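Local coordinates for dTDP-glucose 4,6-dehydratase (Klebsiella pneumoniae, PDB 5U4Q) that acts as an NAD-dependent epimerase, binding NAD and probably working on nucleotide-activated sugars, at the interface of chains A and B. Coordinates in Å, arbitrary orientation; residue numbers count along the deposited sequence, not the author numbering. Chains: chain A/B, dTDP-glucose 4,6-dehydratase.

The interface of chains A and B. Residues chain A 110, 114, 117, 164, 168; chain B 98-99, 102, 106, 153.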
loop_
_atom_site.group_PDB
_atom_site.type_symbol
_atom_site.label_atom_id
_atom_site.label_comp_id
_atom_site.label_asym_id
_atom_site.label_seq_id
_atom_site.Cartn_x
_atom_site.Cartn_y
_atom_site.Cartn_z
ATOM N N LEU A 110 -4.573 -7.881 -4.889
ATOM C CA LEU A 110 -4.447 -7.801 -6.342
ATOM C C LEU A 110 -5.200 -8.948 -7.009
ATOM O O LEU A 110 -5.860 -8.713 -8.013
ATOM C CB LEU A 110 -2.992 -7.803 -6.792
ATOM C CG LEU A 110 -2.786 -7.665 -8.313
ATOM C CD1 LEU A 110 -3.439 -6.428 -8.909
ATOM C CD2 LEU A 110 -1.301 -7.720 -8.653
ATOM N N GLU A 114 -7.981 -8.358 -9.834
ATOM C CA GLU A 114 -7.871 -9.011 -11.153
ATOM C C GLU A 114 -9.095 -9.842 -11.453
ATOM O O GLU A 114 -9.614 -9.806 -12.583
ATOM C CB GLU A 114 -6.587 -9.820 -11.254
ATOM C CG GLU A 114 -5.383 -8.946 -11.569
ATOM C CD GLU A 114 -5.425 -8.402 -12.993
ATOM O OE1 GLU A 114 -5.244 -9.242 -13.900
ATOM O OE2 GLU A 114 -5.602 -7.187 -13.206
ATOM N N ARG A 117 -11.894 -7.512 -12.276
ATOM C CA ARG A 117 -11.644 -6.910 -13.571
ATOM C C ARG A 117 -12.025 -7.855 -14.706
ATOM O O ARG A 117 -12.821 -7.502 -15.594
ATOM C CB ARG A 117 -10.166 -6.557 -13.679
ATOM C CG ARG A 117 -9.717 -6.066 -15.046
ATOM C CD ARG A 117 -8.221 -5.998 -15.058
ATOM N NE ARG A 117 -7.724 -5.657 -16.383
ATOM C CZ ARG A 117 -6.441 -5.681 -16.734
ATOM N NH1 ARG A 117 -5.496 -6.034 -15.873
ATOM N NH2 ARG A 117 -6.092 -5.315 -17.970
HETATM N N MSE A 164 -5.065 0.856 -4.634
HETATM C CA MSE A 164 -5.227 -0.124 -5.696
HETATM C C MSE A 164 -6.664 -0.128 -6.188
HETATM O O MSE A 164 -6.913 -0.187 -7.393
HETATM C CB MSE A 164 -4.744 -1.498 -5.201
HETATM C CG MSE A 164 -3.244 -1.465 -4.876
HETATM SE SE MSE A 164 -2.687 -2.933 -3.671
HETATM C CE MSE A 164 -2.930 -4.454 -4.879
ATOM N N TYR A 168 -8.124 0.580 -10.113
ATOM C CA TYR A 168 -8.980 -0.357 -10.831
ATOM C C TYR A 168 -10.341 0.264 -11.169
ATOM O O TYR A 168 -10.896 0.000 -12.257
ATOM C CB TYR A 168 -9.066 -1.696 -10.075
ATOM C CG TYR A 168 -7.949 -2.619 -10.488
ATOM C CD1 TYR A 168 -6.622 -2.267 -10.302
ATOM C CD2 TYR A 168 -8.219 -3.821 -11.118
ATOM C CE1 TYR A 168 -5.590 -3.085 -10.752
ATOM C CE2 TYR A 168 -7.194 -4.657 -11.541
ATOM C CZ TYR A 168 -5.884 -4.272 -11.373
ATOM O OH TYR A 168 -4.839 -5.062 -11.811
ATOM N N PRO B 98 0.089 -7.111 -14.455
ATOM C CA PRO B 98 0.033 -6.548 -13.113
ATOM C C PRO B 98 0.870 -7.317 -12.073
ATOM O O PRO B 98 1.370 -6.718 -11.119
ATOM C CB PRO B 98 -1.465 -6.627 -12.751
ATOM C CG PRO B 98 -2.179 -6.987 -13.997
ATOM C CD PRO B 98 -1.204 -7.660 -14.887
ATOM N N TYR B 99 0.988 -8.629 -12.235
ATOM C CA TYR B 99 1.707 -9.468 -11.274
ATOM C C TYR B 99 3.182 -9.122 -11.123
ATOM O O TYR B 99 3.724 -9.265 -10.033
ATOM C CB TYR B 99 1.470 -10.949 -11.540
ATOM C CG TYR B 99 0.030 -11.250 -11.261
ATOM C CD1 TYR B 99 -0.395 -11.424 -9.956
ATOM C CD2 TYR B 99 -0.920 -11.258 -12.273
ATOM C CE1 TYR B 99 -1.723 -11.653 -9.663
ATOM C CE2 TYR B 99 -2.266 -11.475 -11.988
ATOM C CZ TYR B 99 -2.655 -11.674 -10.682
ATOM O OH TYR B 99 -3.981 -11.898 -10.402
ATOM N N ALA B 102 3.326 -6.222 -8.647
ATOM C CA ALA B 102 3.148 -6.686 -7.292
ATOM C C ALA B 102 4.415 -7.363 -6.802
ATOM O O ALA B 102 4.872 -7.103 -5.696
ATOM C CB ALA B 102 1.978 -7.657 -7.213
ATOM N N LEU B 106 5.831 -4.372 -4.712
ATOM C CA LEU B 106 5.209 -4.501 -3.403
ATOM C C LEU B 106 5.973 -5.481 -2.518
ATOM O O LEU B 106 6.552 -5.085 -1.511
ATOM C CB LEU B 106 3.728 -4.880 -3.530
ATOM C CG LEU B 106 2.815 -3.890 -4.253
ATOM C CD1 LEU B 106 1.410 -4.431 -4.425
ATOM C CD2 LEU B 106 2.798 -2.571 -3.489
ATOM N N LEU B 153 -1.632 1.013 -11.838
ATOM C CA LEU B 153 -1.165 0.134 -10.784
ATOM C C LEU B 153 0.294 0.479 -10.418
ATOM O O LEU B 153 0.647 0.500 -9.248
ATOM C CB LEU B 153 -1.340 -1.342 -11.165
ATOM C CG LEU B 153 -0.853 -2.334 -10.103
ATOM C CD1 LEU B 153 -1.542 -2.141 -8.760
ATOM C CD2 LEU B 153 -1.084 -3.745 -10.598
#
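A:Leu110 pushes its forked tip between B:Ala102 and B:Leu153 and gives the contact its apolar core. With CG anti to the backbone N (chi1 -178°), its two methyls serve different neighbours: CD2 packs 3.6 Å from CB of B:Ala102. The same methyl lies above the plane of the B:Tyr99 ring, alongside the CD1-CE1 bond. CD1 of A:Leu110 meets CD2 of B:Leu153 at 3.9 Å, and the two leucine side chains cross obliquely. A:Met164, a selenomethionine, and B:Leu106 border this core more distantly, A:Met164 CG lying 4.3 Å from B:Leu153 CD1 and its CE methyl flanking B:Leu106 CD1 at 4.4 Å.

The second group of contacts joins A:Glu114 to B:Pro98 and B:Tyr99. The glutamate and tyrosine side chains run past each other in opposite directions, which brings the phenol OH of B:Tyr99 to 3.4 Å from CB of A:Glu114, a van der Waals contact. The bend at chi2 (-70°) turns the carboxylate toward B:Pro98 and almost perpendicular to the tyrosine ring, while CB and CG stay beside the B:Tyr99 hydroxyl. B:Pro98 crosses A:Glu114 at about a right angle, with CG 3.7 Å from the carboxylate carbon CD; its CB also touches the phenol OH of A:Tyr168.

Polar bonding in this patch stays within chain A. OE2 of A:Glu114 accepts from both NH1 of A:Arg117 at 2.9 Å, in the guanidinium plane and on the syn lone pair, forming a salt bridge, and OH of A:Tyr168 at 2.7 Å, on the anti side and tilted out of the carboxylate plane. Together they should limit rotation of the carboxylate, whose OE2 and CD lie against CG of B:Pro98. The arginine's charge would be expected to favour the ionised acid.

Helices 98-118 and 153-172 of each chain pack about the two-fold of the deposited dimer as a four-helix bundle, as in related short-chain dehydrogenase/reductase enzymes, so this is probably the biological dimer.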